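Uncharacterized protein PH0321 (Pyrococcus horikoshii, PDB 3BS4) is of unknown function but carries a KaiC-like domain, which suggests kinship with RecA-type ATPases, and was crystallised with an unidentified peptide bound. Local coordinates at residues I7-L10 and D11-I14; S31-G34 and K35-L38; D88-G91 and S92-I96; V154-P157 and E158-L161; P175-K179 and Y180-T184. All coordinates share one frame; numbering follows the deposited sequence.

Contact 1: residues I7-L10 and D11-I14; sequences IEEL and DREI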
# COMPACT_ATOMS: atom_id res chain seq x y z
N ILE A 7 -4.35 -14.64 -1.02
CA ILE A 7 -4.95 -15.16 -2.23
C ILE A 7 -4.22 -16.46 -2.49
O ILE A 7 -3.01 -16.46 -2.75
CB ILE A 7 -4.79 -14.16 -3.40
CG1 ILE A 7 -5.54 -12.86 -3.08
CG2 ILE A 7 -5.29 -14.78 -4.72
CD1 ILE A 7 -5.31 -11.73 -4.08
N GLU A 8 -4.95 -17.57 -2.38
CA GLU A 8 -4.35 -18.90 -2.38
C GLU A 8 -3.56 -19.20 -3.65
O GLU A 8 -2.48 -19.81 -3.61
CB GLU A 8 -5.43 -19.96 -2.16
CG GLU A 8 -4.90 -21.39 -2.02
CD GLU A 8 -4.30 -21.70 -0.64
OE1 GLU A 8 -4.13 -20.77 0.20
OE2 GLU A 8 -4.01 -22.90 -0.40
N GLU A 9 -4.07 -18.75 -4.80
CA GLU A 9 -3.40 -18.97 -6.07
C GLU A 9 -2.01 -18.34 -6.12
O GLU A 9 -1.09 -18.90 -6.69
CB GLU A 9 -4.27 -18.47 -7.22
CG GLU A 9 -5.49 -19.35 -7.47
CD GLU A 9 -5.18 -20.56 -8.36
OE1 GLU A 9 -4.00 -20.99 -8.44
OE2 GLU A 9 -6.12 -21.08 -9.00
N LEU A 10 -1.87 -17.16 -5.52
CA LEU A 10 -0.56 -16.53 -5.44
C LEU A 10 0.40 -17.28 -4.51
O LEU A 10 1.55 -17.53 -4.87
CB LEU A 10 -0.69 -15.06 -5.02
CG LEU A 10 -1.32 -14.10 -6.03
CD1 LEU A 10 -1.44 -12.71 -5.40
CD2 LEU A 10 -0.52 -14.03 -7.33
N ASP A 11 -0.08 -17.62 -3.32
CA ASP A 11 0.72 -18.43 -2.39
C ASP A 11 1.22 -19.71 -3.08
O ASP A 11 2.40 -20.06 -2.99
CB ASP A 11 -0.07 -18.79 -1.14
CG ASP A 11 -0.28 -17.61 -0.20
OD1 ASP A 11 0.28 -16.51 -0.46
OD2 ASP A 11 -1.02 -17.77 0.80
N ARG A 12 0.33 -20.38 -3.81
CA ARG A 12 0.68 -21.64 -4.47
C ARG A 12 1.66 -21.47 -5.63
O ARG A 12 2.64 -22.22 -5.73
CB ARG A 12 -0.57 -22.38 -4.94
CG ARG A 12 -0.32 -23.85 -5.32
CD ARG A 12 -1.59 -24.60 -5.71
NE ARG A 12 -2.79 -24.10 -5.03
CZ ARG A 12 -3.76 -23.40 -5.62
NH1 ARG A 12 -3.70 -23.11 -6.92
NH2 ARG A 12 -4.81 -22.99 -4.92
N GLU A 13 1.40 -20.50 -6.50
CA GLU A 13 2.14 -20.38 -7.75
C GLU A 13 3.44 -19.61 -7.66
O GLU A 13 4.41 -19.95 -8.33
CB GLU A 13 1.26 -19.78 -8.86
CG GLU A 13 0.01 -20.61 -9.18
CD GLU A 13 0.31 -22.02 -9.67
OE1 GLU A 13 1.38 -22.26 -10.26
OE2 GLU A 13 -0.56 -22.89 -9.49
N ILE A 14 3.49 -18.56 -6.84
CA ILE A 14 4.73 -17.80 -6.70
C ILE A 14 5.34 -17.84 -5.29
O ILE A 14 6.41 -17.29 -5.07
CB ILE A 14 4.59 -16.33 -7.20
CG1 ILE A 14 3.63 -15.53 -6.33
CG2 ILE A 14 4.19 -16.30 -8.69
CD1 ILE A 14 3.75 -14.00 -6.51
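Arg12 reaches back over Glu8 and Glu9 on the first turns of the short amphipathic helix 8-14, closing an i to i+3 salt bridge on its outer side. Its CB packs 3.5 Å from Glu8 O, the same carbonyl that accepts the Arg12 backbone N. CG leaves anti to the backbone N (chi1 -165°), and the bend further out at chi3 turns the guanidinium toward the helix start. Glu8 O then lies under one face of that group, toward its rim. At the tip the nitrogens part: Arg12 NH2 comes 3.3 Å from Glu8 CG, while Arg12 NH1 meets Glu9 OE1 at 2.6 Å. That last bond is short but bent and therefore weak, the carboxylate and guanidinium planes standing 64° apart. Glu9 OE1 also has Glu13 OE2 4.1 Å away, a like charge probably eased by Arg252, which bridges to Glu13 OE1. Asp11 turns instead to Ser4 and to the backbone N of Trp5. The inner side of the helix is apolar, with Ile7 and Leu10 resting on strand 247-252. Between Leu10 and Ile14 the closest side-chain approach is CD2 to CD1, at 4.3 Å.

Contact 2: residues S31-G34 and K35-L38; sequences SSRG and KDIL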
# COMPACT_ATOMS: atom_id res chain seq x y z
N SER A 31 -10.00 -0.21 -15.38
CA SER A 31 -10.98 -1.29 -15.57
C SER A 31 -10.47 -2.60 -14.98
O SER A 31 -11.27 -3.47 -14.65
CB SER A 31 -11.30 -1.49 -17.07
OG SER A 31 -11.85 -0.30 -17.61
N SER A 32 -9.16 -2.74 -14.82
CA SER A 32 -8.63 -4.01 -14.29
C SER A 32 -9.03 -4.27 -12.83
O SER A 32 -8.98 -5.41 -12.37
CB SER A 32 -7.11 -4.06 -14.42
OG SER A 32 -6.48 -3.18 -13.49
N ARG A 33 -9.37 -3.20 -12.11
CA ARG A 33 -9.71 -3.30 -10.69
C ARG A 33 -8.58 -3.89 -9.83
O ARG A 33 -8.84 -4.48 -8.79
CB ARG A 33 -11.02 -4.07 -10.50
CG ARG A 33 -12.22 -3.28 -10.98
CD ARG A 33 -13.51 -4.09 -10.90
NE ARG A 33 -13.83 -4.46 -9.52
CZ ARG A 33 -14.77 -5.34 -9.17
NH1 ARG A 33 -15.51 -5.94 -10.10
NH2 ARG A 33 -14.97 -5.60 -7.89
N GLY A 34 -7.33 -3.73 -10.26
CA GLY A 34 -6.20 -4.14 -9.42
C GLY A 34 -6.23 -3.47 -8.05
O GLY A 34 -5.79 -4.04 -7.05
N LYS A 35 -6.76 -2.27 -7.99
CA LYS A 35 -6.91 -1.56 -6.71
C LYS A 35 -7.78 -2.36 -5.75
O LYS A 35 -7.51 -2.45 -4.55
CB LYS A 35 -7.48 -0.16 -6.97
CG LYS A 35 -7.87 0.66 -5.76
CD LYS A 35 -8.13 2.13 -6.12
CE LYS A 35 -9.08 2.32 -7.32
NZ LYS A 35 -9.33 3.77 -7.61
N ASP A 36 -8.83 -2.98 -6.29
CA ASP A 36 -9.72 -3.80 -5.46
C ASP A 36 -9.03 -5.06 -4.94
O ASP A 36 -9.37 -5.54 -3.86
CB ASP A 36 -10.98 -4.20 -6.24
CG ASP A 36 -11.99 -3.08 -6.35
OD1 ASP A 36 -11.94 -2.13 -5.52
OD2 ASP A 36 -12.86 -3.17 -7.26
N ILE A 37 -8.05 -5.59 -5.68
CA ILE A 37 -7.28 -6.73 -5.19
C ILE A 37 -6.48 -6.27 -3.96
O ILE A 37 -6.43 -6.97 -2.94
CB ILE A 37 -6.34 -7.33 -6.27
CG1 ILE A 37 -7.17 -7.94 -7.40
CG2 ILE A 37 -5.45 -8.39 -5.65
CD1 ILE A 37 -6.35 -8.40 -8.56
N LEU A 38 -5.88 -5.08 -4.06
CA LEU A 38 -5.11 -4.57 -2.93
C LEU A 38 -6.00 -4.28 -1.71
O LEU A 38 -5.60 -4.60 -0.58
CB LEU A 38 -4.31 -3.32 -3.30
CG LEU A 38 -3.30 -2.93 -2.21
CD1 LEU A 38 -2.43 -4.11 -1.78
CD2 LEU A 38 -2.41 -1.83 -2.66
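Arg33 and Asp36 clasp where the loop after strand 22-27 runs into helix 34-47, the place where RecA-like ATPases carry their P-loop. The close-packed part is the backbone at Gly34. Its O takes Leu38 N at 3.2 Å in a regular helical bond and also a weak one from Ile37 N, while Arg33 O, one residue earlier at the N-cap position, receives weak bonds from Asp36 N and Ile37 N. Ile37 CB sits 3.4 Å from Gly34 O, and its side chain goes on to pack against Tyr241 and Phe243 of strand 238-244.

The looser side is the outer one, where the only side-chain grip across the turn is ionic. Arg33 bends at chi3 (62°), which brings NE round to face Asp36. Arg33 NE gives Asp36 OD2 a nearly straight bond of 2.8 Å, using the anti lone pair of that oxygen, and Arg33 NH2 adds a weak one at 3.3 Å. OD2 thus lies at the edge of the guanidinium, close to its plane, while the carboxylate is turned 86° against it.

Asp36 OD1 bridges to Arg70, so the carboxylate is held between two arginines and its rotation is probably fixed. Lys35 leads away from the turn, its NZ gripped by Tyr59 and Glu190. The Gly-Lys pair recalls a Walker A motif, but Asp29 stands where its first glycine would be and Asp36 where a serine or threonine would follow the lysine, so the motif is probably degenerate.

Contact 3: residues D88-G91 and S92-I96; sequences DTFG and SFHGI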
# COMPACT_ATOMS: atom_id res chain seq x y z
N ASP A 88 -3.20 10.71 7.06
CA ASP A 88 -4.09 11.27 6.05
C ASP A 88 -3.38 12.33 5.23
O ASP A 88 -3.55 13.53 5.42
CB ASP A 88 -5.39 11.78 6.68
CG ASP A 88 -6.40 12.25 5.64
OD1 ASP A 88 -6.15 12.07 4.44
OD2 ASP A 88 -7.46 12.78 6.03
N THR A 89 -2.56 11.84 4.31
CA THR A 89 -1.79 12.71 3.43
C THR A 89 -2.73 13.54 2.54
O THR A 89 -2.50 14.74 2.31
CB THR A 89 -0.82 11.84 2.61
OG1 THR A 89 0.05 11.17 3.54
CG2 THR A 89 0.02 12.69 1.66
N PHE A 90 -3.78 12.91 2.04
CA PHE A 90 -4.74 13.63 1.20
C PHE A 90 -5.31 14.83 1.95
O PHE A 90 -5.30 15.96 1.44
CB PHE A 90 -5.85 12.69 0.75
CG PHE A 90 -6.84 13.34 -0.19
CD1 PHE A 90 -6.67 13.22 -1.57
CD2 PHE A 90 -7.89 14.11 0.30
CE1 PHE A 90 -7.56 13.84 -2.44
CE2 PHE A 90 -8.79 14.71 -0.56
CZ PHE A 90 -8.61 14.58 -1.93
N GLY A 91 -5.80 14.60 3.16
CA GLY A 91 -6.39 15.71 3.92
C GLY A 91 -5.35 16.78 4.24
O GLY A 91 -5.65 17.98 4.26
N SER A 92 -4.13 16.34 4.48
CA SER A 92 -3.02 17.24 4.79
C SER A 92 -2.72 18.16 3.61
O SER A 92 -2.58 19.36 3.80
CB SER A 92 -1.77 16.43 5.17
OG SER A 92 -2.05 15.58 6.28
N PHE A 93 -2.65 17.60 2.40
CA PHE A 93 -2.41 18.43 1.23
C PHE A 93 -3.60 19.30 0.86
O PHE A 93 -3.40 20.39 0.29
CB PHE A 93 -2.01 17.57 0.02
CG PHE A 93 -0.54 17.29 -0.04
CD1 PHE A 93 0.35 18.26 -0.48
CD2 PHE A 93 -0.04 16.05 0.34
CE1 PHE A 93 1.71 18.00 -0.54
CE2 PHE A 93 1.32 15.79 0.27
CZ PHE A 93 2.20 16.77 -0.16
N HIS A 94 -4.81 18.83 1.13
CA HIS A 94 -6.00 19.49 0.63
C HIS A 94 -6.74 20.32 1.69
O HIS A 94 -7.79 20.88 1.41
CB HIS A 94 -6.92 18.50 -0.08
CG HIS A 94 -6.32 17.92 -1.32
ND1 HIS A 94 -6.13 18.65 -2.48
CD2 HIS A 94 -5.82 16.69 -1.57
CE1 HIS A 94 -5.57 17.87 -3.40
NE2 HIS A 94 -5.37 16.68 -2.86
N GLY A 95 -6.18 20.37 2.89
CA GLY A 95 -6.63 21.31 3.93
C GLY A 95 -7.90 20.91 4.65
O GLY A 95 -8.61 21.77 5.20
N ILE A 96 -8.18 19.61 4.66
CA ILE A 96 -9.34 19.10 5.39
C ILE A 96 -8.99 18.01 6.41
O ILE A 96 -8.29 17.05 6.10
CB ILE A 96 -10.46 18.64 4.43
CG1 ILE A 96 -9.90 17.78 3.28
CG2 ILE A 96 -11.23 19.88 3.93
CD1 ILE A 96 -10.95 17.21 2.33
O HOH W 1 -9.48 14.49 5.94
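The Phe90 ring has His94 CD2 over the centre of one face, 3.3 Å above the plane, and Ile96 CD1 near its edge. The two rings are oblique, their centroids 4.2 Å apart and their planes at 41°. Phe90 CG lies anti to the backbone N (chi1 -177°), which swings the ring along the helix to meet its i+4 partner. Phe93 is met differently: Thr89 CG2 touches the edge of its ring, 3.6 Å from CD2. An alanine in place of Phe90 is likely to leave the imidazole of His94 without its support and able to turn.

At the helix start Asp88 caps helix 89-94, its OD1 taking Gly91 N at 2.9 Å from above the carboxylate plane. Ser92 N and Ser92 OG grip Asp88 O from opposite faces of its plane, the hydroxyl at 2.7 Å. At the other end Gly95 has positive phi and the chain turns back, so that Ile96 N reaches Gly91 O at 3.0 Å; a water joins Asp88 OD2 to Ile96 O.

The helix follows strand 84-87 directly. Asp88 pairs through its backbone with Trp104 of strand 103-104, Thr89 OG1 bonds Tyr119 on helix 115-132, and Phe93 packs on Leu110.

Contact 4: residues V154-P157 and E158-L161; sequences VFTP and EETL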
# COMPACT_ATOMS: atom_id res chain seq x y z
N VAL A 154 0.88 16.60 -6.84
CA VAL A 154 1.46 17.66 -6.01
C VAL A 154 2.93 17.95 -6.30
O VAL A 154 3.42 19.06 -6.02
CB VAL A 154 1.27 17.42 -4.47
CG1 VAL A 154 -0.20 17.58 -4.06
CG2 VAL A 154 1.79 16.04 -4.05
N PHE A 155 3.65 16.95 -6.82
CA PHE A 155 5.08 17.08 -7.15
C PHE A 155 5.28 16.91 -8.66
O PHE A 155 4.58 16.14 -9.31
CB PHE A 155 5.92 16.00 -6.47
CG PHE A 155 5.84 15.96 -4.95
CD1 PHE A 155 5.52 17.09 -4.18
CD2 PHE A 155 6.15 14.76 -4.28
CE1 PHE A 155 5.47 17.01 -2.77
CE2 PHE A 155 6.11 14.68 -2.90
CZ PHE A 155 5.76 15.80 -2.14
N THR A 156 6.28 17.59 -9.22
CA THR A 156 6.70 17.29 -10.58
C THR A 156 7.34 15.90 -10.64
O THR A 156 7.69 15.32 -9.60
CB THR A 156 7.71 18.35 -11.09
OG1 THR A 156 8.95 18.20 -10.40
CG2 THR A 156 7.17 19.76 -10.86
N PRO A 157 7.47 15.32 -11.85
CA PRO A 157 8.21 14.06 -11.92
C PRO A 157 9.63 14.12 -11.33
O PRO A 157 10.06 13.20 -10.63
CB PRO A 157 8.23 13.76 -13.43
CG PRO A 157 6.96 14.43 -13.93
CD PRO A 157 6.91 15.71 -13.16
N GLU A 158 10.33 15.22 -11.60
CA GLU A 158 11.68 15.41 -11.09
C GLU A 158 11.68 15.44 -9.55
O GLU A 158 12.50 14.78 -8.90
CB GLU A 158 12.24 16.71 -11.66
CG GLU A 158 12.52 16.62 -13.17
CD GLU A 158 11.29 16.76 -14.10
OE1 GLU A 158 10.16 17.12 -13.66
OE2 GLU A 158 11.49 16.51 -15.31
N GLU A 159 10.73 16.20 -8.99
CA GLU A 159 10.55 16.28 -7.54
C GLU A 159 10.20 14.92 -6.95
O GLU A 159 10.71 14.56 -5.88
CB GLU A 159 9.46 17.30 -7.18
CG GLU A 159 9.91 18.75 -7.31
CD GLU A 159 8.78 19.76 -7.31
OE1 GLU A 159 7.58 19.39 -7.38
OE2 GLU A 159 9.08 20.99 -7.27
N THR A 160 9.34 14.17 -7.64
CA THR A 160 8.92 12.85 -7.15
C THR A 160 10.10 11.89 -7.14
O THR A 160 10.30 11.13 -6.20
CB THR A 160 7.73 12.31 -7.98
OG1 THR A 160 6.68 13.29 -7.98
CG2 THR A 160 7.22 11.00 -7.42
N LEU A 161 10.93 11.95 -8.19
CA LEU A 161 12.10 11.09 -8.24
C LEU A 161 13.07 11.39 -7.11
O LEU A 161 13.61 10.47 -6.50
CB LEU A 161 12.78 11.21 -9.61
CG LEU A 161 12.00 10.48 -10.72
CD1 LEU A 161 12.36 10.99 -12.11
CD2 LEU A 161 12.18 8.97 -10.63
O HOH W 2 5.37 20.92 -6.84
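Thr156 and Glu159 run at a slant to each other, each side chain reaching for the other's backbone N. Thr156 OG1 stands between its N and carbonyl carbon (chi1 70°), the rotamer that aims it at Glu159 N, 3.0 Å away. In return the extended Glu159 chain comes back along the loop and offers OE1 to Thr156 N at 2.9 Å; the bond is nearly straight at the hydrogen, 166°, but meets the oxygen from above the carboxylate plane. A water links the same OE1 to Val154 O. A leucine in place of Glu159 would probably leave Thr156 N without its acceptor, the water with Val154 O alone of its two, and the loop free to shift.

Thr160 stands at about a right angle to Phe155, its OG1 3.2 Å from Phe155 CB. That hydroxyl donates to Thr156 O at 2.8 Å, arriving above the carbonyl plane, while Thr160 N approaches the same oxygen nearly head-on. Pro157 and Glu158 lie alongside, Glu158 OE1 3.6 Å from Pro157 CD, with Glu158 OE2 bridged to Arg196. Pro157, Thr160 and Leu161 rest on Val197 of helix 195-204. Reciprocal side-chain bonds of this kind make a classic capping box, starting helix 157-173.

Contact 5: residues P175-K179 and Y180-T184; sequences PAYKK and YPRGT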
# COMPACT_ATOMS: atom_id res chain seq x y z
N PRO A 175 15.11 6.43 13.55
CA PRO A 175 14.64 5.53 14.61
C PRO A 175 13.34 4.80 14.31
O PRO A 175 13.17 3.67 14.76
CB PRO A 175 14.42 6.48 15.81
CG PRO A 175 15.27 7.64 15.55
CD PRO A 175 15.41 7.78 14.06
N ALA A 176 12.46 5.42 13.53
CA ALA A 176 11.19 4.77 13.16
C ALA A 176 11.40 3.41 12.50
O ALA A 176 10.55 2.53 12.58
CB ALA A 176 10.37 5.69 12.23
N TYR A 177 12.55 3.24 11.85
CA TYR A 177 12.85 2.02 11.11
C TYR A 177 13.96 1.19 11.73
O TYR A 177 14.11 0.01 11.40
CB TYR A 177 13.19 2.35 9.66
CG TYR A 177 12.08 3.13 9.06
CD1 TYR A 177 10.92 2.48 8.65
CD2 TYR A 177 12.13 4.52 9.00
CE1 TYR A 177 9.87 3.16 8.14
CE2 TYR A 177 11.05 5.24 8.49
CZ TYR A 177 9.92 4.53 8.06
OH TYR A 177 8.83 5.15 7.54
N LYS A 178 14.73 1.81 12.61
CA LYS A 178 15.89 1.12 13.19
C LYS A 178 15.69 0.71 14.65
O LYS A 178 16.36 -0.21 15.11
CB LYS A 178 17.16 1.97 13.01
CG LYS A 178 17.49 2.27 11.55
CD LYS A 178 18.15 1.08 10.84
CE LYS A 178 17.62 0.94 9.41
NZ LYS A 178 18.64 0.40 8.44
N LYS A 179 14.78 1.37 15.35
CA LYS A 179 14.56 1.11 16.78
C LYS A 179 13.23 0.40 17.08
O LYS A 179 12.91 0.14 18.24
CB LYS A 179 14.68 2.42 17.58
CG LYS A 179 16.12 3.01 17.68
CD LYS A 179 16.65 3.47 16.31
CE LYS A 179 17.77 4.52 16.39
NZ LYS A 179 18.12 5.01 15.00
N TYR A 180 12.46 0.10 16.03
CA TYR A 180 11.18 -0.61 16.15
C TYR A 180 11.10 -1.67 15.06
O TYR A 180 11.83 -1.56 14.08
CB TYR A 180 10.02 0.36 15.92
CG TYR A 180 9.94 1.46 16.93
CD1 TYR A 180 9.28 1.24 18.14
CD2 TYR A 180 10.51 2.71 16.70
CE1 TYR A 180 9.20 2.24 19.10
CE2 TYR A 180 10.44 3.72 17.66
CZ TYR A 180 9.77 3.47 18.86
OH TYR A 180 9.67 4.44 19.82
N PRO A 181 10.19 -2.66 15.21
CA PRO A 181 9.98 -3.65 14.16
C PRO A 181 9.63 -2.98 12.84
O PRO A 181 8.98 -1.94 12.82
CB PRO A 181 8.78 -4.45 14.67
CG PRO A 181 8.90 -4.34 16.17
CD PRO A 181 9.30 -2.92 16.36
N ARG A 182 10.12 -3.57 11.75
CA ARG A 182 9.83 -3.07 10.42
C ARG A 182 8.61 -3.80 9.85
O ARG A 182 8.21 -4.87 10.34
CB ARG A 182 11.05 -3.26 9.50
CG ARG A 182 12.12 -2.15 9.62
CD ARG A 182 13.26 -2.40 8.61
NE ARG A 182 14.22 -1.29 8.46
CZ ARG A 182 14.20 -0.39 7.48
NH1 ARG A 182 13.24 -0.42 6.55
NH2 ARG A 182 15.12 0.57 7.42
N GLY A 183 8.01 -3.23 8.82
CA GLY A 183 6.83 -3.85 8.23
C GLY A 183 7.07 -4.46 6.87
O GLY A 183 8.19 -4.40 6.32
N THR A 184 6.01 -5.06 6.34
CA THR A 184 5.95 -5.53 4.97
C THR A 184 4.98 -4.57 4.30
O THR A 184 3.89 -4.31 4.82
CB THR A 184 5.46 -6.98 4.93
OG1 THR A 184 6.37 -7.78 5.71
CG2 THR A 184 5.42 -7.53 3.49
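Tyr180 folds its ring back over the end of helix 175-178. Its CG is anti to the carbonyl carbon (chi1 -63°), which lays one face of the ring over Lys179 O and points the CD2 edge at Pro175 O, 3.4 Å away. Pro175 O is also the acceptor for Lys179 N, so the tyrosine edge closes over a carbonyl already used by the turn. The backbone N of Tyr180 is buried with no partner in the model. The side chain also touches Lys127 and Lys128 of helix 115-132.

Pro181 leads the chain away, packing on Met131 of that helix, and its O shares Lys127 NZ with Ala176 O. This piece completes the return limb of a beta-alpha-beta crossover: strand 141-146, helix 157-173 and the short helix 175-178 lead back to strand 184-190, which lies parallel beside 141-146 in the central sheet of a RecA-like core.

Arg182 then turns back, extended from CG to NE, and spreads its guanidinium over Tyr177 CB, which sits 3.4 Å above the plane toward the rim. Arg182 NE lies 3.2 Å from Tyr177 O. Lys178 CE comes to the edge of the guanidinium, 3.2 Å from Arg182 NH2, and Lys178 NZ is 3.7 Å from that nitrogen; the two positive charges probably repel, though the lysine also has a cation-pi partner in Tyr172. Gly183 uses its backbone to hydrogen-bond the bound peptide, to which Tyr177 OH also bonds. Thr184 begins the strand, its backbone bonded to Leu141 and Gly143 and its OG1 to His20 N.

In the fold
The five contacts are turns and helix ends set round one central sheet, and they fall into two touching pairs and one outlier. Contacts 1 and 2, with centres about 17 Å apart, meet where Ile7 CD1 packs on Ile37 CG2 at 3.7 Å. Contacts 3 and 4 join through Phe93, whose CD1 lies 3.7 Å from Val154 CG1 and whose CZ approaches Phe155 CZ. Contact 1 is on the opposite side of the chain's centre from both of these, its centre about 36 Å from that of contact 3 and about 35 Å from that of contact 4. Contact 5 stands apart, its nearest atoms about 9 Å from contact 2 and about 14 Å from contact 4, and hydrogen-bonds the bound peptide.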